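Local coordinates for protein alginase (Pseudoalteromonas, PDB 4Q8K) that probably cleaves the polysaccharide alginate by beta-elimination, as a lyase of polysaccharide lyase family 18, at residues T234-F248 with N254-N266. Numbering follows the deposited sequence.
Sequences TISKVYVSDTDESGF and NNGIFDVYVRLRN. With CA (calcium ion), chain B; SO4 (sulfate ion), chain C.
Tyr261 lies between two aromatic side chains of 234-248. Phe248 stacks face to face on one side (planes at 14°, centroids 3.8 Å apart), its CZ over the middle of the Tyr261 ring. On the opposite face sits Tyr239, slid so far that its CB, 3.8 Å from the Tyr261 ring centroid, makes a CH-pi contact instead of a full stack. With CG between its backbone N and carbonyl carbon (chi1 61°), the Tyr261 ring lies over Tyr239 CB. Replacing Tyr239 by alanine would probably leave that face poorly covered and lose the bond from Tyr239 OH to sulfate O3 (3.0 Å), leaving the ion to partners such as Lys221. Glu245 OE1 forms a salt bridge with Arg263 NH2 (2.7 Å), near the guanidinium plane; Lys273 also pairs with Glu245, and Glu271 with Arg263. Water 4 joins Glu245 OE2, Tyr261 OH, Arg263 NE and the sulfate, probably from the crystallisation liquor. The strands run antiparallel (170°). At the hairpin's loop end, Asp242 OD1 and Asn255 OD1 each bind calcium at 2.4 Å, with Ile257 O, Asp250 and Val252, while Asp242 OD2 accepts from Gly256 N (2.9 Å) and Gly219 N. Calcium, salt bridge and water thus tie the connecting loop to this hairpin of the jelly-roll-like sandwich.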
ATOM      1  N   THR A 234       6.769   9.140  -4.517  1.00 34.16           N
ATOM      2  CA  THR A 234       5.667   8.892  -3.606  1.00 31.29           C
ATOM      3  C   THR A 234       5.650   9.935  -2.505  1.00 28.77           C
ATOM      4  O   THR A 234       6.590  10.635  -2.305  1.00 32.95           O
ATOM      5  CB  THR A 234       5.741   7.535  -2.957  1.00 33.13           C
ATOM      6  OG1 THR A 234       7.079   7.315  -2.497  1.00 35.42           O
ATOM      7  CG2 THR A 234       5.329   6.457  -3.977  1.00 27.88           C
ATOM      8  N   ILE A 235       4.545   9.974  -1.803  1.00 26.36           N
ATOM      9  CA  ILE A 235       4.284  11.050  -0.869  1.00 21.33           C
ATOM     10  C   ILE A 235       3.923  10.438   0.477  1.00 22.51           C
ATOM     11  O   ILE A 235       4.337  10.925   1.538  1.00 23.60           O
ATOM     12  CB  ILE A 235       3.126  11.911  -1.391  1.00 24.02           C
ATOM     13  CG1 ILE A 235       3.455  12.449  -2.792  1.00 28.52           C
ATOM     14  CG2 ILE A 235       2.816  13.019  -0.429  1.00 24.98           C
ATOM     15  CD1 ILE A 235       2.274  13.082  -3.508  1.00 27.47           C
ATOM     16  N   SER A 236       3.153   9.362   0.426  1.00 19.13           N
ATOM     17  CA  SER A 236       2.860   8.586   1.617  1.00 18.62           C
ATOM     18  C   SER A 236       2.846   7.111   1.247  1.00 19.79           C
ATOM     19  O   SER A 236       2.397   6.748   0.172  1.00 19.17           O
ATOM     20  CB  SER A 236       1.507   8.993   2.213  1.00 17.23           C
ATOM     21  OG  SER A 236       0.441   8.318   1.563  1.00 19.98           O
ATOM     22  N   LYS A 237       3.350   6.265   2.137  1.00 18.91           N
ATOM     23  CA  LYS A 237       3.320   4.826   1.912  1.00 17.63           C
ATOM     24  C   LYS A 237       3.099   4.108   3.232  1.00 19.01           C
ATOM     25  O   LYS A 237       3.759   4.410   4.223  1.00 19.20           O
ATOM     26  CB  LYS A 237       4.633   4.348   1.289  1.00 17.92           C
ATOM     27  CG  LYS A 237       4.840   4.792  -0.142  1.00 20.66           C
ATOM     28  CD  LYS A 237       6.263   4.515  -0.605  1.00 24.44           C
ATOM     29  CE  LYS A 237       7.263   5.429   0.107  1.00 27.13           C
ATOM     30  NZ  LYS A 237       8.659   5.177  -0.349  1.00 30.90           N
ATOM     31  N   VAL A 238       2.162   3.175   3.248  1.00 18.31           N
ATOM     32  CA  VAL A 238       1.918   2.359   4.434  1.00 18.55           C
ATOM     33  C   VAL A 238       2.354   0.944   4.112  1.00 19.84           C
ATOM     34  O   VAL A 238       1.948   0.386   3.081  1.00 17.51           O
ATOM     35  CB  VAL A 238       0.439   2.342   4.826  1.00 16.36           C
ATOM     36  CG1 VAL A 238       0.218   1.467   6.052  1.00 18.16           C
ATOM     37  CG2 VAL A 238      -0.056   3.766   5.086  1.00 17.44           C
ATOM     38  N   TYR A 239       3.176   0.365   4.988  1.00 18.79           N
ATOM     39  CA  TYR A 239       3.782  -0.944   4.724  1.00 18.42           C
ATOM     40  C   TYR A 239       3.355  -2.000   5.723  1.00 20.39           C
ATOM     41  O   TYR A 239       3.099  -1.719   6.895  1.00 19.63           O
ATOM     42  CB  TYR A 239       5.305  -0.891   4.843  1.00 18.50           C
ATOM     43  CG  TYR A 239       6.053   0.015   3.902  1.00 19.01           C
ATOM     44  CD1 TYR A 239       6.032   1.389   4.073  1.00 18.77           C
ATOM     45  CD2 TYR A 239       6.831  -0.516   2.865  1.00 20.78           C
ATOM     46  CE1 TYR A 239       6.736   2.224   3.240  1.00 19.74           C
ATOM     47  CE2 TYR A 239       7.548   0.322   2.021  1.00 21.54           C
ATOM     48  CZ  TYR A 239       7.491   1.683   2.210  1.00 23.54           C
ATOM     49  OH  TYR A 239       8.193   2.526   1.383  1.00 24.49           O
ATOM     50  N   VAL A 240       3.344  -3.233   5.243  1.00 18.57           N
ATOM     51  CA  VAL A 240       3.290  -4.409   6.091  1.00 17.96           C
ATOM     52  C   VAL A 240       4.516  -5.242   5.690  1.00 20.18           C
ATOM     53  O   VAL A 240       4.624  -5.696   4.552  1.00 20.48           O
ATOM     54  CB  VAL A 240       1.990  -5.201   5.898  1.00 20.08           C
ATOM     55  CG1 VAL A 240       1.986  -6.446   6.774  1.00 20.96           C
ATOM     56  CG2 VAL A 240       0.780  -4.323   6.212  1.00 19.27           C
ATOM     57  N   SER A 241       5.450  -5.409   6.621  1.00 20.81           N
ATOM     58  CA  SER A 241       6.831  -5.714   6.244  1.00 22.41           C
ATOM     59  C   SER A 241       7.538  -6.618   7.247  1.00 23.50           C
ATOM     60  O   SER A 241       7.523  -6.352   8.446  1.00 21.76           O
ATOM     61  CB  SER A 241       7.602  -4.392   6.102  1.00 21.68           C
ATOM     62  OG  SER A 241       8.980  -4.593   5.872  1.00 23.77           O
ATOM     63  N   ASP A 242       8.195  -7.663   6.745  1.00 20.44           N
ATOM     64  CA  ASP A 242       8.869  -8.626   7.616  1.00 23.01           C
ATOM     65  C   ASP A 242      10.366  -8.629   7.320  1.00 22.61           C
ATOM     66  O   ASP A 242      10.934  -9.665   6.994  1.00 24.67           O
ATOM     67  CB  ASP A 242       8.262 -10.030   7.441  1.00 23.18           C
ATOM     68  CG  ASP A 242       8.789 -11.045   8.458  1.00 24.13           C
ATOM     69  OD1 ASP A 242       9.420 -10.620   9.440  1.00 25.74           O
ATOM     70  OD2 ASP A 242       8.574 -12.267   8.283  1.00 25.79           O
ATOM     71  N   THR A 243      10.993  -7.463   7.421  1.00 23.91           N
ATOM     72  CA  THR A 243      12.407  -7.313   7.066  1.00 26.19           C
ATOM     73  C   THR A 243      13.283  -6.929   8.247  1.00 26.34           C
ATOM     74  O   THR A 243      12.799  -6.728   9.364  1.00 27.36           O
ATOM     75  CB  THR A 243      12.629  -6.219   6.007  1.00 21.39           C
ATOM     76  OG1 THR A 243      12.503  -4.934   6.630  1.00 24.20           O
ATOM     77  CG2 THR A 243      11.629  -6.355   4.857  1.00 23.33           C
ATOM     78  N   ASP A 244      14.578  -6.796   7.973  1.00 24.42           N
ATOM     79  CA  ASP A 244      15.554  -6.402   8.983  1.00 28.60           C
ATOM     80  C   ASP A 244      15.780  -4.895   8.991  1.00 29.31           C
ATOM     81  O   ASP A 244      16.722  -4.413   9.622  1.00 28.15           O
ATOM     82  CB  ASP A 244      16.896  -7.104   8.723  1.00 32.54           C
ATOM     83  CG  ASP A 244      17.251  -8.124   9.791  1.00 37.83           C
ATOM     84  OD1 ASP A 244      16.445  -8.340  10.715  1.00 35.10           O
ATOM     85  OD2 ASP A 244      18.347  -8.725   9.692  1.00 39.52           O
ATOM     86  N   GLU A 245      14.939  -4.140   8.284  1.00 26.95           N
ATOM     87  CA  GLU A 245      15.108  -2.692   8.292  1.00 27.77           C
ATOM     88  C   GLU A 245      14.930  -2.209   9.715  1.00 24.16           C
ATOM     89  O   GLU A 245      13.935  -2.537  10.364  1.00 25.16           O
ATOM     90  CB  GLU A 245      14.113  -1.979   7.377  1.00 24.28           C
ATOM     91  CG  GLU A 245      14.199  -0.458   7.512  1.00 23.49           C
ATOM     92  CD  GLU A 245      13.320   0.298   6.530  1.00 23.11           C
ATOM     93  OE1 GLU A 245      13.106   1.507   6.764  1.00 24.25           O
ATOM     94  OE2 GLU A 245      12.861  -0.305   5.528  1.00 23.49           O
ATOM     95  N   SER A 246      15.893  -1.441  10.211  1.00 27.99           N
ATOM     96  CA  SER A 246      15.840  -0.986  11.596  1.00 28.45           C
ATOM     97  C   SER A 246      14.862   0.176  11.790  1.00 26.90           C
ATOM     98  O   SER A 246      14.491   0.856  10.834  1.00 26.71           O
ATOM     99  CB  SER A 246      17.235  -0.583  12.091  1.00 34.15           C
ATOM    100  OG  SER A 246      17.764   0.501  11.341  1.00 39.65           O
ATOM    101  N   GLY A 247      14.452   0.389  13.036  1.00 27.42           N
ATOM    102  CA  GLY A 247      13.639   1.536  13.394  1.00 28.71           C
ATOM    103  C   GLY A 247      12.187   1.244  13.722  1.00 26.54           C
ATOM    104  O   GLY A 247      11.428   2.175  13.995  1.00 26.55           O
ATOM    105  N   PHE A 248      11.801  -0.029  13.717  1.00 28.07           N
ATOM    106  CA  PHE A 248      10.414  -0.412  13.972  1.00 25.86           C
ATOM    107  C   PHE A 248      10.312  -1.296  15.216  1.00 28.94           C
ATOM    108  O   PHE A 248      11.328  -1.613  15.836  1.00 29.55           O
ATOM    109  CB  PHE A 248       9.815  -1.112  12.740  1.00 26.29           C
ATOM    110  CG  PHE A 248      10.046  -0.365  11.443  1.00 22.85           C
ATOM    111  CD1 PHE A 248       9.606   0.940  11.297  1.00 23.51           C
ATOM    112  CD2 PHE A 248      10.710  -0.961  10.381  1.00 24.59           C
ATOM    113  CE1 PHE A 248       9.818   1.634  10.123  1.00 20.66           C
ATOM    114  CE2 PHE A 248      10.927  -0.264   9.200  1.00 22.42           C
ATOM    115  CZ  PHE A 248      10.470   1.037   9.067  1.00 22.54           C
ATOM    116  N   ASN A 254      12.165 -11.910   8.462  1.00 27.60           N
ATOM    117  CA  ASN A 254      11.749 -13.279   8.183  1.00 30.01           C
ATOM    118  C   ASN A 254      11.316 -14.098   9.407  1.00 31.09           C
ATOM    119  O   ASN A 254      11.519 -15.313   9.434  1.00 29.76           O
ATOM    120  CB  ASN A 254      12.888 -14.008   7.447  1.00 29.44           C
ATOM    121  CG  ASN A 254      12.410 -15.222   6.669  1.00 29.97           C
ATOM    122  OD1 ASN A 254      11.299 -15.242   6.141  1.00 28.39           O
ATOM    123  ND2 ASN A 254      13.260 -16.253   6.594  1.00 29.13           N
ATOM    124  N   ASN A 255      10.714 -13.448  10.406  1.00 26.66           N
ATOM    125  CA  ASN A 255      10.258 -14.166  11.598  1.00 30.05           C
ATOM    126  C   ASN A 255       8.738 -14.246  11.742  1.00 29.25           C
ATOM    127  O   ASN A 255       8.229 -14.711  12.761  1.00 30.05           O
ATOM    128  CB  ASN A 255      10.881 -13.590  12.871  1.00 30.84           C
ATOM    129  CG  ASN A 255      10.257 -12.280  13.280  1.00 29.43           C
ATOM    130  OD1 ASN A 255       9.611 -11.631  12.473  1.00 29.02           O
ATOM    131  ND2 ASN A 255      10.438 -11.887  14.538  1.00 31.05           N
ATOM    132  N   GLY A 256       8.015 -13.797  10.718  1.00 24.47           N
ATOM    133  CA  GLY A 256       6.570 -13.928  10.707  1.00 24.71           C
ATOM    134  C   GLY A 256       5.864 -12.788  11.419  1.00 24.67           C
ATOM    135  O   GLY A 256       4.640 -12.688  11.381  1.00 28.96           O
ATOM    136  N   ILE A 257       6.634 -11.936  12.084  1.00 26.61           N
ATOM    137  CA  ILE A 257       6.066 -10.761  12.737  1.00 24.81           C
ATOM    138  C   ILE A 257       6.240  -9.567  11.814  1.00 22.62           C
ATOM    139  O   ILE A 257       7.346  -9.083  11.613  1.00 22.08           O
ATOM    140  CB  ILE A 257       6.733 -10.473  14.094  1.00 25.14           C
ATOM    141  CG1 ILE A 257       6.557 -11.674  15.031  1.00 30.42           C
ATOM    142  CG2 ILE A 257       6.148  -9.208  14.721  1.00 25.98           C
ATOM    143  CD1 ILE A 257       7.203 -11.477  16.403  1.00 29.13           C
ATOM    144  N   PHE A 258       5.142  -9.096  11.235  1.00 23.18           N
ATOM    145  CA  PHE A 258       5.225  -8.008  10.282  1.00 22.03           C
ATOM    146  C   PHE A 258       5.143  -6.669  10.997  1.00 20.43           C
ATOM    147  O   PHE A 258       4.265  -6.462  11.827  1.00 23.32           O
ATOM    148  CB  PHE A 258       4.092  -8.121   9.260  1.00 21.58           C
ATOM    149  CG  PHE A 258       4.133  -9.388   8.473  1.00 19.88           C
ATOM    150  CD1 PHE A 258       3.492 -10.525   8.934  1.00 24.93           C
ATOM    151  CD2 PHE A 258       4.860  -9.457   7.293  1.00 20.89           C
ATOM    152  CE1 PHE A 258       3.546 -11.709   8.211  1.00 24.69           C
ATOM    153  CE2 PHE A 258       4.925 -10.640   6.565  1.00 23.96           C
ATOM    154  CZ  PHE A 258       4.266 -11.768   7.029  1.00 23.99           C
ATOM    155  N   ASP A 259       6.080  -5.783  10.683  1.00 19.60           N
ATOM    156  CA  ASP A 259       5.995  -4.397  11.109  1.00 20.85           C
ATOM    157  C   ASP A 259       4.984  -3.683  10.227  1.00 20.69           C
ATOM    158  O   ASP A 259       4.952  -3.881   9.009  1.00 19.54           O
ATOM    159  CB  ASP A 259       7.351  -3.720  10.964  1.00 21.20           C
ATOM    160  CG  ASP A 259       8.365  -4.247  11.957  1.00 23.89           C
ATOM    161  OD1 ASP A 259       8.138  -4.076  13.174  1.00 24.12           O
ATOM    162  OD2 ASP A 259       9.368  -4.843  11.527  1.00 24.15           O
ATOM    163  N   VAL A 260       4.149  -2.860  10.843  1.00 21.94           N
ATOM    164  CA  VAL A 260       3.250  -2.013  10.084  1.00 21.85           C
ATOM    165  C   VAL A 260       3.707  -0.599  10.359  1.00 19.60           C
ATOM    166  O   VAL A 260       3.755  -0.169  11.512  1.00 19.37           O
ATOM    167  CB  VAL A 260       1.787  -2.168  10.526  1.00 22.38           C
ATOM    168  CG1 VAL A 260       0.893  -1.232   9.713  1.00 18.69           C
ATOM    169  CG2 VAL A 260       1.337  -3.617  10.402  1.00 21.49           C
ATOM    170  N   TYR A 261       4.088   0.115   9.313  1.00 15.45           N
ATOM    171  CA  TYR A 261       4.653   1.438   9.494  1.00 19.69           C
ATOM    172  C   TYR A 261       4.322   2.318   8.319  1.00 17.64           C
ATOM    173  O   TYR A 261       3.840   1.845   7.275  1.00 18.29           O
ATOM    174  CB  TYR A 261       6.179   1.371   9.696  1.00 18.07           C
ATOM    175  CG  TYR A 261       6.969   0.776   8.543  1.00 17.55           C
ATOM    176  CD1 TYR A 261       7.451   1.578   7.511  1.00 18.14           C
ATOM    177  CD2 TYR A 261       7.260  -0.575   8.514  1.00 17.55           C
ATOM    178  CE1 TYR A 261       8.192   1.042   6.474  1.00 20.35           C
ATOM    179  CE2 TYR A 261       8.000  -1.128   7.470  1.00 21.85           C
ATOM    180  CZ  TYR A 261       8.462  -0.313   6.463  1.00 21.16           C
ATOM    181  OH  TYR A 261       9.189  -0.866   5.427  1.00 21.44           O
ATOM    182  N   VAL A 262       4.590   3.603   8.489  1.00 19.61           N
ATOM    183  CA  VAL A 262       4.322   4.556   7.442  1.00 15.32           C
ATOM    184  C   VAL A 262       5.566   5.365   7.121  1.00 18.45           C
ATOM    185  O   VAL A 262       6.375   5.675   8.004  1.00 19.25           O
ATOM    186  CB  VAL A 262       3.154   5.490   7.839  1.00 15.93           C
ATOM    187  CG1 VAL A 262       3.512   6.274   9.107  1.00 20.34           C
ATOM    188  CG2 VAL A 262       2.825   6.428   6.693  1.00 21.26           C
ATOM    189  N   ARG A 263       5.745   5.686   5.845  1.00 17.05           N
ATOM    190  CA  ARG A 263       6.720   6.700   5.464  1.00 15.90           C
ATOM    191  C   ARG A 263       5.958   7.846   4.839  1.00 18.49           C
ATOM    192  O   ARG A 263       5.117   7.624   3.950  1.00 19.21           O
ATOM    193  CB  ARG A 263       7.708   6.157   4.432  1.00 19.98           C
ATOM    194  CG  ARG A 263       8.677   5.144   4.986  1.00 21.08           C
ATOM    195  CD  ARG A 263       9.591   4.582   3.906  1.00 21.49           C
ATOM    196  NE  ARG A 263      10.716   3.902   4.535  1.00 22.34           N
ATOM    197  CZ  ARG A 263      11.869   4.500   4.808  1.00 24.07           C
ATOM    198  NH1 ARG A 263      12.041   5.774   4.480  1.00 21.79           N
ATOM    199  NH2 ARG A 263      12.841   3.827   5.410  1.00 23.06           N
ATOM    200  N   LEU A 264       6.268   9.055   5.300  1.00 18.73           N
ATOM    201  CA  LEU A 264       5.688  10.292   4.791  1.00 17.32           C
ATOM    202  C   LEU A 264       6.786  11.216   4.287  1.00 20.29           C
ATOM    203  O   LEU A 264       7.730  11.527   5.015  1.00 22.40           O
ATOM    204  CB  LEU A 264       4.899  11.009   5.896  1.00 20.85           C
ATOM    205  CG  LEU A 264       3.744  10.218   6.505  1.00 17.19           C
ATOM    206  CD1 LEU A 264       3.103  11.008   7.663  1.00 19.30           C
ATOM    207  CD2 LEU A 264       2.711   9.897   5.439  1.00 18.40           C
ATOM    208  N   ARG A 265       6.665  11.677   3.046  1.00 19.92           N
ATOM    209  CA  ARG A 265       7.669  12.587   2.506  1.00 25.11           C
ATOM    210  C   ARG A 265       7.390  14.032   2.925  1.00 25.48           C
ATOM    211  O   ARG A 265       6.384  14.616   2.527  1.00 24.65           O
ATOM    212  CB  ARG A 265       7.726  12.470   0.985  1.00 25.65           C
ATOM    213  CG  ARG A 265       8.951  13.121   0.373  1.00 31.05           C
ATOM    214  CD  ARG A 265       9.114  12.742  -1.104  1.00 32.29           C
ATOM    215  NE  ARG A 265       9.335  11.309  -1.325  1.00 34.77           N
ATOM    216  CZ  ARG A 265      10.506  10.693  -1.164  1.00 35.83           C
ATOM    217  NH1 ARG A 265      10.618   9.391  -1.397  1.00 37.96           N
ATOM    218  NH2 ARG A 265      11.569  11.378  -0.762  1.00 34.75           N
ATOM    219  N   ASN A 266       8.272  14.610   3.733  1.00 21.70           N
ATOM    220  CA  ASN A 266       8.032  15.963   4.235  1.00 24.12           C
ATOM    221  C   ASN A 266       8.240  17.070   3.193  1.00 25.14           C
ATOM    222  O   ASN A 266       8.565  16.793   2.032  1.00 24.39           O
ATOM    223  CB  ASN A 266       8.792  16.237   5.549  1.00 23.60           C
ATOM    224  CG  ASN A 266      10.316  16.256   5.384  1.00 28.73           C
ATOM    225  OD1 ASN A 266      11.047  15.894   6.313  1.00 29.22           O
ATOM    226  ND2 ASN A 266      10.795  16.707   4.234  1.00 27.25           N
TER
HETATM  227 CA    CA B 501       9.702  -9.428  11.469  1.00 24.73          CA
HETATM  228  S   SO4 C 502      11.732   1.159   0.663  1.00 36.85           S
HETATM  229  O1  SO4 C 502      11.360   0.231   1.713  1.00 28.27           O
HETATM  230  O2  SO4 C 502      12.801   0.599  -0.158  1.00 41.59           O
HETATM  231  O3  SO4 C 502      10.535   1.377  -0.153  1.00 38.14           O
HETATM  232  O4  SO4 C 502      12.170   2.430   1.239  1.00 35.29           O
HETATM  233  O   HOH W   1      11.439  -2.779   5.283  1.00 23.35           O
HETATM  234  O   HOH W   2      10.115  -4.636   8.321  1.00 25.34           O
HETATM  235  O   HOH W   3      10.259  -7.151  10.586  1.00 24.10           O
HETATM  236  O   HOH W   4      10.848   1.078   4.257  1.00 20.33           O